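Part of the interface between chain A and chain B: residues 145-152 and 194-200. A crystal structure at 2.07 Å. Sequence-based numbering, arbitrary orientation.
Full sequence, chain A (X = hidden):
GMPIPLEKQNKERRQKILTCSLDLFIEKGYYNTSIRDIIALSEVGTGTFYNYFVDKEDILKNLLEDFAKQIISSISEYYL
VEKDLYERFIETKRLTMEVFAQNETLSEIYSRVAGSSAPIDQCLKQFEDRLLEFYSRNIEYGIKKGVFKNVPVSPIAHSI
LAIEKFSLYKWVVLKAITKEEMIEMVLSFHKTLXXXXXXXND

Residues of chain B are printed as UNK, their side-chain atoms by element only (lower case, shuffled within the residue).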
# COMPACT_ATOMS: atom_id res chain seq x y z
N LYS A 145 -6.59 4.63 28.73
CA LYS A 145 -7.37 5.77 29.23
C LYS A 145 -8.88 5.60 29.00
O LYS A 145 -9.65 6.55 29.23
CB LYS A 145 -6.90 7.10 28.58
CG LYS A 145 -5.42 7.44 28.72
CD LYS A 145 -4.94 7.59 30.17
CE LYS A 145 -5.46 8.87 30.82
NZ LYS A 145 -4.92 9.07 32.21
N GLY A 146 -9.30 4.43 28.50
CA GLY A 146 -10.70 4.09 28.36
C GLY A 146 -11.40 4.76 27.21
O GLY A 146 -12.62 4.68 27.10
N VAL A 147 -10.63 5.41 26.33
CA VAL A 147 -11.21 6.05 25.17
C VAL A 147 -11.32 5.06 24.01
O VAL A 147 -12.33 5.07 23.28
CB VAL A 147 -10.43 7.33 24.83
CG1 VAL A 147 -10.91 7.92 23.51
CG2 VAL A 147 -10.61 8.37 25.99
N PHE A 148 -10.32 4.18 23.86
CA PHE A 148 -10.38 3.18 22.82
C PHE A 148 -10.66 1.79 23.38
O PHE A 148 -10.17 1.45 24.45
CB PHE A 148 -9.07 3.10 22.02
CG PHE A 148 -8.65 4.39 21.33
CD1 PHE A 148 -9.58 5.27 20.80
CD2 PHE A 148 -7.30 4.68 21.19
CE1 PHE A 148 -9.15 6.44 20.19
CE2 PHE A 148 -6.87 5.81 20.57
CZ PHE A 148 -7.80 6.70 20.06
N LYS A 149 -11.39 0.98 22.62
CA LYS A 149 -11.64 -0.40 22.99
C LYS A 149 -10.32 -1.19 23.02
O LYS A 149 -9.37 -0.92 22.27
CB LYS A 149 -12.62 -1.08 22.02
CG LYS A 149 -14.09 -0.58 21.98
CD LYS A 149 -14.88 -1.48 20.99
CE LYS A 149 -16.37 -1.16 20.86
NZ LYS A 149 -16.62 0.12 20.20
N ASN A 150 -10.31 -2.19 23.89
CA ASN A 150 -9.18 -3.05 24.07
C ASN A 150 -9.19 -4.09 22.96
O ASN A 150 -9.65 -5.18 23.14
CB ASN A 150 -9.27 -3.72 25.45
CG ASN A 150 -8.01 -4.53 25.81
OD1 ASN A 150 -6.98 -4.48 25.12
ND2 ASN A 150 -8.08 -5.26 26.89
N VAL A 151 -8.68 -3.72 21.80
CA VAL A 151 -8.59 -4.63 20.67
C VAL A 151 -7.13 -4.82 20.30
O VAL A 151 -6.28 -4.04 20.71
CB VAL A 151 -9.38 -4.06 19.46
CG1 VAL A 151 -10.88 -4.01 19.81
CG2 VAL A 151 -8.82 -2.67 19.05
N PRO A 152 -6.82 -5.85 19.50
CA PRO A 152 -5.44 -5.97 19.06
C PRO A 152 -4.96 -4.71 18.35
O PRO A 152 -5.63 -4.22 17.46
CB PRO A 152 -5.50 -7.19 18.14
CG PRO A 152 -6.57 -8.05 18.76
CD PRO A 152 -7.64 -6.98 19.01
N UNK B 194 -15.79 -2.34 12.20
CA UNK B 194 -17.21 -2.63 12.38
C UNK B 194 -17.77 -2.16 13.72
O UNK B 194 -18.77 -1.44 13.78
c UNK B 194 -17.44 -4.14 12.22
N UNK B 195 -17.12 -2.58 14.81
CA UNK B 195 -17.59 -2.23 16.16
C UNK B 195 -17.21 -0.80 16.59
O UNK B 195 -17.83 -0.26 17.47
c UNK B 195 -15.63 -3.34 17.41
c UNK B 195 -17.69 -4.60 16.89
c UNK B 195 -17.16 -3.27 17.25
N UNK B 196 -16.18 -0.24 15.97
CA UNK B 196 -15.69 1.07 16.29
C UNK B 196 -14.63 1.11 17.36
O UNK B 196 -14.71 0.37 18.36
N UNK B 197 -13.64 1.97 17.16
CA UNK B 197 -12.49 2.01 18.02
C UNK B 197 -12.85 2.67 19.35
O UNK B 197 -12.29 2.31 20.40
c UNK B 197 -8.95 3.65 17.36
c UNK B 197 -9.52 1.37 18.28
c UNK B 197 -10.01 2.80 18.08
c UNK B 197 -11.35 2.79 17.36
N UNK B 198 -13.73 3.65 19.30
CA UNK B 198 -14.09 4.40 20.51
C UNK B 198 -14.90 3.49 21.40
O UNK B 198 -15.75 2.72 20.94
c UNK B 198 -14.12 6.83 19.50
c UNK B 198 -12.99 7.41 20.35
c UNK B 198 -14.88 5.68 20.19
c UNK B 198 -15.11 7.95 19.11
N UNK B 199 -14.62 3.58 22.70
CA UNK B 199 -15.49 2.95 23.70
C UNK B 199 -16.89 3.58 23.62
O UNK B 199 -17.88 2.87 23.44
c UNK B 199 -13.63 2.29 25.23
c UNK B 199 -15.96 2.79 26.15
c UNK B 199 -14.91 3.12 25.09
N UNK B 200 -16.97 4.90 23.70
CA UNK B 200 -18.28 5.56 23.70
C UNK B 200 -18.60 6.31 22.39
O UNK B 200 -17.82 7.17 21.96
c UNK B 200 -19.85 7.07 24.97
c UNK B 200 -17.97 5.97 26.16
c UNK B 200 -18.41 6.59 24.86
O HOH W 1 -14.60 6.43 23.74

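Position 194 of chain B carries a single side-chain carbon, bonded to CA, and nothing of it comes near the chain A stretch. One carbon and no more means alanine, A194(B). It lies in the last part of a helix and is buried, a place where a small methyl group fits, though it takes no part in this contact.

Position 195 has three side-chain carbons, one bonded to CA and carrying the other two. This fork at CB, without heteroatoms, fits valine, and threonine would have the same shape with an oxygen in one arm; the elements decide for V195(B). Its CA-to-CB bond points toward chain A, and CG2 of V195(B) lies 4.1 Å from CD of K149(A), so the branched side chain packs against the aliphatic part of the lysine while the backbone O of V195(B) accepts a hydrogen bond from NZ of K149(A) at 3.0 Å.

Position 196 has no side-chain atoms and is therefore glycine, G196(B). It is the first residue to leave helical angles, with phi 90° and psi 140°. A CB here would be jammed against the carbonyl O of V195(B), so the backbone itself calls for glycine. O of G196(B) takes a second hydrogen bond from NZ of K149(A), at 2.7 Å.

Position 197 shows four carbons, forked at the second: leucine, since isoleucine would fork at the first. The side chain reaches the ring of F148(A), and CD2 of L197(B) sits 3.9 Å from the ring centroid, 12° off the normal, a CH-pi contact over one face. CD1 of L197(B) also approaches CG2 of V151(A), at 4.2 Å. CB points sideways, but the forked end comes nearer, with one methyl over the ring face and the other near V151(A), so an apolar side chain of this length fits the place.

Position 198 again has four carbons forked at the second, hence L198(B). Its CA-to-CB bond points away overall, yet the leucine is long enough for its end to return: CD2 of L198(B) lies 3.8 Å from CG1 of V147(A) and 4.0 Å from CE1 of F148(A), near the plane of the ring at its edge.

Position 199 has three carbons forked at the first, which gives V199(B). CG2 of V199(B) meets the backbone of chain A, 3.2 Å from O of G146(A) and 3.5 Å from C of F148(A). A compact side chain branched at CB places a methyl close to the main chain.

Position 200 repeats the three-carbon fork, V200(B). The contact sets no demand on this exposed side chain; its backbone N donates to a water that in turn donates to O of V147(A).

The contact joins two backbones in a single bridge between F148(A) and L198(B). N of V199(B) donates to O of V147(A) at 2.8 Å, and N of K149(A) donates to O of L197(B) at 2.7 Å, both nearly straight. K149(A) then extends its side chain so that NZ gathers three carbonyl oxygens, the third being O of L198(B), 2.8 Å from NZ of K149(A), while L197(B) covers one face of the F148(A) ring and L198(B) touches its edge.

Chain B 194-200: AVGLLVV
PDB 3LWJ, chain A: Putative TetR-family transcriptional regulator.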